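Local structure of mercuric reductase (Metallosphaera sedula, 4YWO) at residues A[87-90]-A[91-94]; A[161-164]-A[165-168]; A[220-223]-A[224-228]. The protein probably reduces mercuric ions to elemental mercury with electrons from NADPH, working as a homodimer with bound FAD. All coordinates share one frame; numbering follows the deposited sequence.

How the contacts relate
All three contacts are local and partly buried, each lying along or at the start of a helix. Contacts 1 and 2 are neighbours, with centres about 15 Å apart. They touch where Lys-92 and Phe-89 of helix 87-110 meet the end of helix 164-168. Contact 3, on helix 215-227, stands apart, with nearest atoms about 14 Å from either. The chemistry differs with place. In contact 1 a buried lysine folds back on the backbone. In contact 2 a threonine and a glutamate form a capping box, and an asparagine borders the FAD. Contact 3 lies away from the annotated sites. It combines salt bridges, one between the more open Arg-222 and Glu-226, with packed apolar side chains.

Contact 1: residues A[87-90]-A[91-94]; sequences SSFQ and EKDG
Lys-92 folds back on Phe-89, three residues earlier in helix 87-110. Its CB lies 3.5 Å from Phe-89 O. CG and CD pass the same oxygen. The chain does not run out straight but bends at chi3 (94°) and again at chi4 (46°). The bends return CE to within 3.3 Å of Phe-89 O. CE also approaches the phenyl ring obliquely, with Lys-92 CE 4.2 Å from Phe-89 CD1. At the tip, Lys-92 NZ makes a weak hydrogen bond to Phe-89 O at 3.3 Å. The same nitrogen forms a salt bridge with the next residue, with Lys-92 NZ 3.2 Å from Asp-93 OD1. A further weak bond goes to Leu-168 O. Pro-60 and Met-64 of helix 58-78 pack on the lysine as well. Lys-92 thus links the early part of helix 87-110 to helix 58-78 and to the end region of helix 164-168.

The backbone supplies the rest. Glu-91 N donates to Ser-87 O at 2.9 Å, four residues back. Lys-92 N reaches Ser-88 O only weakly. Asp-93 N bonds to Gln-90 O at 3.0 Å, three residues back.

The lysine ammonium is shared among two carbonyl oxygens and a carboxylate, each by a weak bond. The carboxylate of Asp-93 probably helps this buried amine to keep its positive charge.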
loop_
_atom_site.group_PDB
_atom_site.type_symbol
_atom_site.label_atom_id
_atom_site.label_comp_id
_atom_site.label_asym_id
_atom_site.label_seq_id
_atom_site.Cartn_x
_atom_site.Cartn_y
_atom_site.Cartn_z
ATOM N N SER A 87 24.410 -7.822 16.796
ATOM C CA SER A 87 24.303 -6.474 17.299
ATOM C C SER A 87 23.059 -5.710 16.833
ATOM O O SER A 87 22.722 -4.681 17.376
ATOM C CB SER A 87 25.560 -5.636 16.953
ATOM O OG SER A 87 25.685 -5.446 15.559
ATOM N N SER A 88 22.439 -6.170 15.729
ATOM C CA SER A 88 21.248 -5.467 15.251
ATOM C C SER A 88 20.115 -5.510 16.281
ATOM O O SER A 88 19.272 -4.638 16.254
ATOM C CB SER A 88 20.804 -6.003 13.881
ATOM O OG SER A 88 20.509 -7.391 14.022
ATOM N N PHE A 89 20.109 -6.494 17.154
ATOM C CA PHE A 89 19.055 -6.503 18.262
ATOM C C PHE A 89 19.280 -5.375 19.249
ATOM O O PHE A 89 18.356 -4.599 19.633
ATOM C CB PHE A 89 18.995 -7.822 18.984
ATOM C CG PHE A 89 18.388 -8.970 18.222
ATOM C CD1 PHE A 89 17.006 -9.160 18.198
ATOM C CD2 PHE A 89 19.178 -9.907 17.546
ATOM C CE1 PHE A 89 16.458 -10.269 17.503
ATOM C CE2 PHE A 89 18.634 -10.980 16.866
ATOM C CZ PHE A 89 17.249 -11.144 16.819
ATOM N N GLN A 90 20.563 -5.162 19.580
ATOM C CA GLN A 90 20.894 -4.017 20.411
ATOM C C GLN A 90 20.755 -2.652 19.710
ATOM O O GLN A 90 20.258 -1.735 20.301
ATOM C CB GLN A 90 22.309 -4.212 21.038
ATOM C CG GLN A 90 22.644 -3.200 22.132
ATOM C CD GLN A 90 23.511 -2.059 21.650
ATOM O OE1 GLN A 90 24.572 -2.277 21.066
ATOM N NE2 GLN A 90 23.081 -0.827 21.919
ATOM N N GLU A 91 21.065 -2.498 18.424
ATOM C CA GLU A 91 20.837 -1.271 17.695
ATOM C C GLU A 91 19.392 -0.780 17.711
ATOM O O GLU A 91 19.132 0.406 17.738
ATOM C CB GLU A 91 21.315 -1.381 16.224
ATOM C CG GLU A 91 20.633 -0.326 15.298
ATOM C CD GLU A 91 20.745 -0.522 13.767
ATOM O OE1 GLU A 91 20.472 -1.639 13.200
ATOM O OE2 GLU A 91 21.054 0.507 13.098
ATOM N N LYS A 92 18.448 -1.729 17.605
ATOM C CA LYS A 92 16.989 -1.484 17.590
ATOM C C LYS A 92 16.576 -0.859 18.905
ATOM O O LYS A 92 15.607 -0.073 18.967
ATOM C CB LYS A 92 16.272 -2.840 17.382
ATOM C CG LYS A 92 15.069 -3.086 18.319
ATOM C CD LYS A 92 14.596 -4.471 18.089
ATOM C CE LYS A 92 15.193 -5.467 19.059
ATOM N NZ LYS A 92 15.182 -5.042 20.474
ATOM N N ASP A 93 17.362 -1.077 19.972
ATOM C CA ASP A 93 16.995 -0.456 21.279
ATOM C C ASP A 93 17.070 1.085 21.226
ATOM O O ASP A 93 16.244 1.780 21.791
ATOM C CB ASP A 93 17.919 -0.948 22.388
ATOM C CG ASP A 93 17.737 -2.414 22.732
ATOM O OD1 ASP A 93 16.730 -3.072 22.425
ATOM O OD2 ASP A 93 18.641 -2.921 23.427
ATOM N N GLY A 94 17.941 1.624 20.405
ATOM C CA GLY A 94 17.931 3.061 20.153
ATOM C C GLY A 94 16.666 3.659 19.535
ATOM O O GLY A 94 16.201 4.741 19.916
#

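Contact 2: residues A[161-164]-A[165-168]; sequences FWTN and REAL. With FAD (flavin-adenine dinucleotide), chain B.
Thr-163 and Glu-166 form a capping box at the start of helix 164-168. Glu-166 OE1 takes two bonds from the same residue. Thr-163 N lies 2.8 Å from Glu-166 OE1 and meets it nearly along the C-O axis. Thr-163 OG1 also donates to Glu-166 OE1 at 2.8 Å, on the syn side of the carboxylate. The glutamate chain bends at chi2 (80°), which turns its carboxylate back to the threonine. Thr-163 OG1 also accepts a weak capping bond from Arg-165 N at 3.4 Å.

Thr-163 is the N-cap residue, and regular helix bonding begins with it: Ala-167 N donates to Thr-163 O at 3.0 Å. The loop just before the cap is held to strand 260-263 by backbone bonds of Trp-162. The indole of Trp-162 lies against the first turn. Glu-166 CB sits over one face in a CH-pi contact, 3.7 Å from the centroid of the Trp-162 five-membered ring. Ala-167 packs obliquely on the indole.

Asn-164 belongs to the FAD pocket. Its ND2 is bonded to Val-56 O, and Asn-164 ND2 lies 3.7 Å from the flavin methyl C8M. Asn-164 CB is equally near the other ring methyl, C7M.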
loop_
_atom_site.group_PDB
_atom_site.type_symbol
_atom_site.label_atom_id
_atom_site.label_comp_id
_atom_site.label_asym_id
_atom_site.label_seq_id
_atom_site.Cartn_x
_atom_site.Cartn_y
_atom_site.Cartn_z
ATOM N N PHE A 161 12.495 -20.872 29.039
ATOM C CA PHE A 161 11.989 -20.593 27.641
ATOM C C PHE A 161 12.072 -19.071 27.469
ATOM O O PHE A 161 12.307 -18.301 28.368
ATOM C CB PHE A 161 10.560 -21.099 27.482
ATOM C CG PHE A 161 9.601 -20.568 28.495
ATOM C CD1 PHE A 161 9.007 -19.334 28.406
ATOM C CD2 PHE A 161 9.348 -21.283 29.695
ATOM C CE1 PHE A 161 8.201 -18.795 29.420
ATOM C CE2 PHE A 161 8.517 -20.773 30.675
ATOM C CZ PHE A 161 7.947 -19.534 30.597
ATOM N N TRP A 162 11.890 -18.654 26.215
ATOM C CA TRP A 162 11.774 -17.290 25.831
ATOM C C TRP A 162 10.290 -16.999 25.543
ATOM O O TRP A 162 9.542 -17.870 25.080
ATOM C CB TRP A 162 12.571 -16.970 24.609
ATOM C CG TRP A 162 14.014 -16.893 24.789
ATOM C CD1 TRP A 162 14.714 -16.972 25.973
ATOM C CD2 TRP A 162 14.980 -16.633 23.758
ATOM N NE1 TRP A 162 16.080 -16.797 25.721
ATOM C CE2 TRP A 162 16.249 -16.598 24.370
ATOM C CE3 TRP A 162 14.889 -16.470 22.386
ATOM C CZ2 TRP A 162 17.407 -16.407 23.641
ATOM C CZ3 TRP A 162 16.075 -16.322 21.657
ATOM C CH2 TRP A 162 17.291 -16.231 22.291
ATOM N N THR A 163 9.949 -15.752 25.793
ATOM C CA THR A 163 8.730 -15.166 25.272
ATOM C C THR A 163 9.169 -14.098 24.255
ATOM O O THR A 163 10.354 -13.925 23.969
ATOM C CB THR A 163 7.845 -14.511 26.303
ATOM O OG1 THR A 163 8.474 -13.354 26.854
ATOM C CG2 THR A 163 7.479 -15.481 27.403
ATOM N N ASN A 164 8.204 -13.328 23.721
ATOM C CA ASN A 164 8.601 -12.203 22.859
ATOM C C ASN A 164 9.647 -11.262 23.403
ATOM O O ASN A 164 10.495 -10.772 22.635
ATOM C CB ASN A 164 7.293 -11.426 22.437
ATOM C CG ASN A 164 6.529 -10.871 23.636
ATOM O OD1 ASN A 164 5.968 -11.618 24.420
ATOM N ND2 ASN A 164 6.615 -9.546 23.886
ATOM N N ARG A 165 9.603 -10.982 24.708
ATOM C CA ARG A 165 10.506 -10.079 25.315
ATOM C C ARG A 165 11.938 -10.546 25.095
ATOM O O ARG A 165 12.797 -9.776 24.691
ATOM C CB ARG A 165 10.213 -9.975 26.831
ATOM C CG ARG A 165 11.105 -9.028 27.498
ATOM C CD ARG A 165 10.821 -8.961 29.016
ATOM N NE ARG A 165 9.445 -8.567 29.262
ATOM C CZ ARG A 165 9.011 -7.286 29.279
ATOM N NH1 ARG A 165 9.839 -6.259 29.065
ATOM N NH2 ARG A 165 7.732 -7.033 29.503
ATOM N N GLU A 166 12.198 -11.792 25.391
ATOM C CA GLU A 166 13.551 -12.296 25.239
ATOM C C GLU A 166 13.945 -12.497 23.833
ATOM O O GLU A 166 15.103 -12.327 23.504
ATOM C CB GLU A 166 13.686 -13.599 26.023
ATOM C CG GLU A 166 13.527 -13.422 27.506
ATOM C CD GLU A 166 12.114 -13.326 28.026
ATOM O OE1 GLU A 166 11.149 -13.802 27.446
ATOM O OE2 GLU A 166 11.902 -12.593 28.995
ATOM N N ALA A 167 12.988 -12.917 22.964
ATOM C CA ALA A 167 13.318 -13.146 21.534
ATOM C C ALA A 167 13.691 -11.822 20.836
ATOM O O ALA A 167 14.446 -11.813 19.861
ATOM C CB ALA A 167 12.154 -13.866 20.808
ATOM N N LEU A 168 13.165 -10.689 21.344
ATOM C CA LEU A 168 13.544 -9.373 20.821
ATOM C C LEU A 168 14.844 -8.761 21.380
ATOM O O LEU A 168 15.399 -7.832 20.808
ATOM C CB LEU A 168 12.365 -8.434 20.906
ATOM C CG LEU A 168 11.126 -8.808 20.067
ATOM C CD1 LEU A 168 9.869 -8.035 20.475
ATOM C CD2 LEU A 168 11.451 -8.665 18.580
HETATM P PA FAD B . -0.732 -2.638 27.180
HETATM O O1A FAD B . 0.007 -1.672 26.284
HETATM O O2A FAD B . -0.025 -3.863 27.711
HETATM O O5B FAD B . -1.320 -1.814 28.432
HETATM C C5B FAD B . -1.104 -2.270 29.765
HETATM C C4B FAD B . -0.190 -1.293 30.494
HETATM O O4B FAD B . -0.801 -0.884 31.721
HETATM C C3B FAD B . 1.147 -1.933 30.829
HETATM O O3B FAD B . 2.210 -1.206 30.206
HETATM C C2B FAD B . 1.284 -1.865 32.337
HETATM O O2B FAD B . 2.437 -1.094 32.689
HETATM C C1B FAD B . 0.025 -1.185 32.850
HETATM N N9A FAD B . -0.698 -2.098 33.770
HETATM C C8A FAD B . -1.048 -3.369 33.503
HETATM N N7A FAD B . -1.698 -3.930 34.555
HETATM C C5A FAD B . -1.770 -3.001 35.527
HETATM C C6A FAD B . -2.326 -2.932 36.899
HETATM N N6A FAD B . -2.951 -3.997 37.457
HETATM N N1A FAD B . -2.189 -1.769 37.575
HETATM C C2A FAD B . -1.570 -0.704 37.032
HETATM N N3A FAD B . -1.044 -0.697 35.794
HETATM C C4A FAD B . -1.110 -1.795 35.004
HETATM N N1 FAD B . -0.333 -5.068 17.196
HETATM C C2 FAD B . -0.430 -4.470 15.982
HETATM O O2 FAD B . -1.466 -3.824 15.712
HETATM N N3 FAD B . 0.543 -4.544 15.056
HETATM C C4 FAD B . 1.681 -5.216 15.267
HETATM O O4 FAD B . 2.567 -5.266 14.386
HETATM C C4X FAD B . 1.866 -5.899 16.570
HETATM N N5 FAD B . 2.986 -6.598 16.861
HETATM C C5X FAD B . 3.126 -7.211 18.060
HETATM C C6 FAD B . 4.286 -7.924 18.338
HETATM C C7 FAD B . 4.438 -8.556 19.567
HETATM C C7M FAD B . 5.697 -9.329 19.865
HETATM C C8 FAD B . 3.360 -8.472 20.587
HETATM C C8M FAD B . 3.527 -9.158 21.917
HETATM C C9 FAD B . 2.198 -7.760 20.314
HETATM C C9A FAD B . 2.046 -7.127 19.086
HETATM N N10 FAD B . 0.872 -6.404 18.800
HETATM C C10 FAD B . 0.759 -5.779 17.544
HETATM C "C1'" FAD B . -0.207 -6.304 19.786
HETATM C "C2'" FAD B . -0.160 -4.935 20.454
HETATM O "O2'" FAD B . 1.163 -4.688 20.944
HETATM C "C3'" FAD B . -1.152 -4.856 21.608
HETATM O "O3'" FAD B . -2.448 -5.258 21.151
HETATM C "C4'" FAD B . -1.228 -3.440 22.166
HETATM O "O4'" FAD B . 0.014 -3.107 22.795
HETATM C "C5'" FAD B . -2.360 -3.311 23.178
HETATM O "O5'" FAD B . -2.086 -2.227 24.064
HETATM P P FAD B . -2.871 -2.098 25.463
HETATM O O1P FAD B . -2.666 -0.697 25.990
HETATM O O2P FAD B . -4.269 -2.635 25.274
HETATM O O3P FAD B . -2.065 -3.116 26.414
#

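Contact 3: residues A[220-223]-A[224-228]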
loop_
_atom_site.group_PDB
_atom_site.type_symbol
_atom_site.label_atom_id
_atom_site.label_comp_id
_atom_site.label_asym_id
_atom_site.label_seq_id
_atom_site.Cartn_x
_atom_site.Cartn_y
_atom_site.Cartn_z
ATOM N N GLU A 220 -0.842 -20.777 2.355
ATOM C CA GLU A 220 0.228 -19.887 2.068
ATOM C C GLU A 220 1.186 -19.760 3.230
ATOM O O GLU A 220 2.395 -19.702 3.029
ATOM C CB GLU A 220 -0.219 -18.478 1.632
ATOM C CG GLU A 220 -1.048 -18.349 0.366
ATOM C CD GLU A 220 -0.505 -18.812 -0.916
ATOM O OE1 GLU A 220 0.507 -19.568 -0.961
ATOM O OE2 GLU A 220 -1.101 -18.393 -1.975
ATOM N N ALA A 221 0.661 -19.752 4.483
ATOM C CA ALA A 221 1.488 -19.619 5.715
ATOM C C ALA A 221 2.535 -20.743 5.738
ATOM O O ALA A 221 3.735 -20.516 5.983
ATOM C CB ALA A 221 0.637 -19.592 6.935
ATOM N N ARG A 222 2.092 -21.991 5.439
ATOM C CA ARG A 222 3.037 -23.064 5.385
ATOM C C ARG A 222 4.107 -22.914 4.360
ATOM O O ARG A 222 5.316 -23.150 4.600
ATOM C CB ARG A 222 2.279 -24.423 5.315
ATOM C CG ARG A 222 3.295 -25.509 5.374
ATOM C CD ARG A 222 2.848 -26.917 4.998
ATOM N NE ARG A 222 2.200 -27.486 6.108
ATOM C CZ ARG A 222 2.754 -28.234 7.031
ATOM N NH1 ARG A 222 4.033 -28.613 6.979
ATOM N NH2 ARG A 222 1.984 -28.718 7.937
ATOM N N ARG A 223 3.741 -22.466 3.141
ATOM C CA ARG A 223 4.662 -22.260 2.058
ATOM C C ARG A 223 5.683 -21.184 2.372
ATOM O O ARG A 223 6.891 -21.342 2.051
ATOM C CB ARG A 223 3.936 -21.846 0.802
ATOM C CG ARG A 223 3.083 -22.947 0.286
ATOM C CD ARG A 223 2.408 -22.402 -0.943
ATOM N NE ARG A 223 1.726 -23.463 -1.698
ATOM C CZ ARG A 223 0.677 -23.259 -2.430
ATOM N NH1 ARG A 223 0.181 -22.037 -2.625
ATOM N NH2 ARG A 223 0.097 -24.304 -3.052
ATOM N N ILE A 224 5.199 -20.110 3.027
ATOM C CA ILE A 224 6.075 -18.998 3.432
ATOM C C ILE A 224 7.095 -19.479 4.389
ATOM O O ILE A 224 8.291 -19.189 4.236
ATOM C CB ILE A 224 5.276 -17.807 3.940
ATOM C CG1 ILE A 224 4.428 -17.268 2.764
ATOM C CG2 ILE A 224 6.225 -16.700 4.464
ATOM C CD1 ILE A 224 3.285 -16.352 3.208
ATOM N N MET A 225 6.663 -20.214 5.395
ATOM C CA MET A 225 7.635 -20.769 6.336
ATOM C C MET A 225 8.673 -21.720 5.726
ATOM O O MET A 225 9.889 -21.572 5.962
ATOM C CB MET A 225 6.913 -21.438 7.453
ATOM C CG MET A 225 6.054 -20.569 8.380
ATOM S SD MET A 225 6.958 -19.277 9.282
ATOM C CE MET A 225 6.757 -17.870 8.153
ATOM N N GLU A 226 8.153 -22.622 4.913
ATOM C CA GLU A 226 9.014 -23.622 4.269
ATOM C C GLU A 226 9.937 -23.012 3.312
ATOM O O GLU A 226 11.143 -23.475 3.248
ATOM C CB GLU A 226 8.168 -24.732 3.682
ATOM C CG GLU A 226 7.530 -25.562 4.821
ATOM C CD GLU A 226 6.650 -26.743 4.369
ATOM O OE1 GLU A 226 6.282 -26.787 3.170
ATOM O OE2 GLU A 226 6.261 -27.593 5.257
ATOM N N ASN A 227 9.550 -21.924 2.662
ATOM C CA ASN A 227 10.442 -21.222 1.724
ATOM C C ASN A 227 11.676 -20.641 2.450
ATOM O O ASN A 227 12.704 -20.449 1.836
ATOM C CB ASN A 227 9.685 -20.111 0.938
ATOM C CG ASN A 227 8.733 -20.643 -0.131
ATOM O OD1 ASN A 227 8.729 -21.836 -0.493
ATOM N ND2 ASN A 227 7.873 -19.729 -0.645
ATOM N N ASP A 228 11.604 -20.383 3.754
ATOM C CA ASP A 228 12.788 -19.928 4.497
ATOM C C ASP A 228 13.406 -21.025 5.337
ATOM O O ASP A 228 14.237 -20.788 6.203
ATOM C CB ASP A 228 12.457 -18.772 5.418
ATOM C CG ASP A 228 12.773 -17.415 4.760
ATOM O OD1 ASP A 228 13.751 -17.274 4.028
ATOM O OD2 ASP A 228 12.041 -16.506 5.030
#
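Arg-222 and Glu-226, one turn apart, carry the salt bridge that spans the two segments. Arg-222 NH1 donates to Glu-226 OE2 at 3.0 Å with an angle of 158°. The carboxylate oxygen lies in the guanidinium plane, at its edge, and is met on its syn side, though tilted out of the carboxylate plane. The two flat groups are turned 68° from each other. Arg-222 leaves the helix with CG anti to its backbone N (chi1 -175°) and bends at chi3, which swings NH1 over to the glutamate. A second pair lies within residues 220-223. Arg-223 NH1 is 3.0 Å from Glu-220 OE1, approaching from above the carboxylate plane.

Helix 215-227 joins strand 199-203 to strand 231-233 in a beta-alpha-beta unit of the four-stranded parallel sheet. Arg-222 NH1 makes a second bond to Val-232 O, tying the helix to that last strand.

Backbone bonds run four residues back. Ile-224 N reaches Glu-220 O at 2.8 Å, and Met-225 N reaches Ala-221 O at 3.0 Å. Glu-226 N and Asn-227 N continue the series to Arg-222 O and Arg-223 O.

Two buried side chains make close van der Waals approaches to backbone carbonyls. Ile-224 CG1 passes 3.2 Å from Glu-220 O, and Met-225 CG lies 3.3 Å from Ala-221 O. Their apolar packing is with Val-406 and Pro-349 for Ile-224, and with Leu-187 and Val-232 for Met-225.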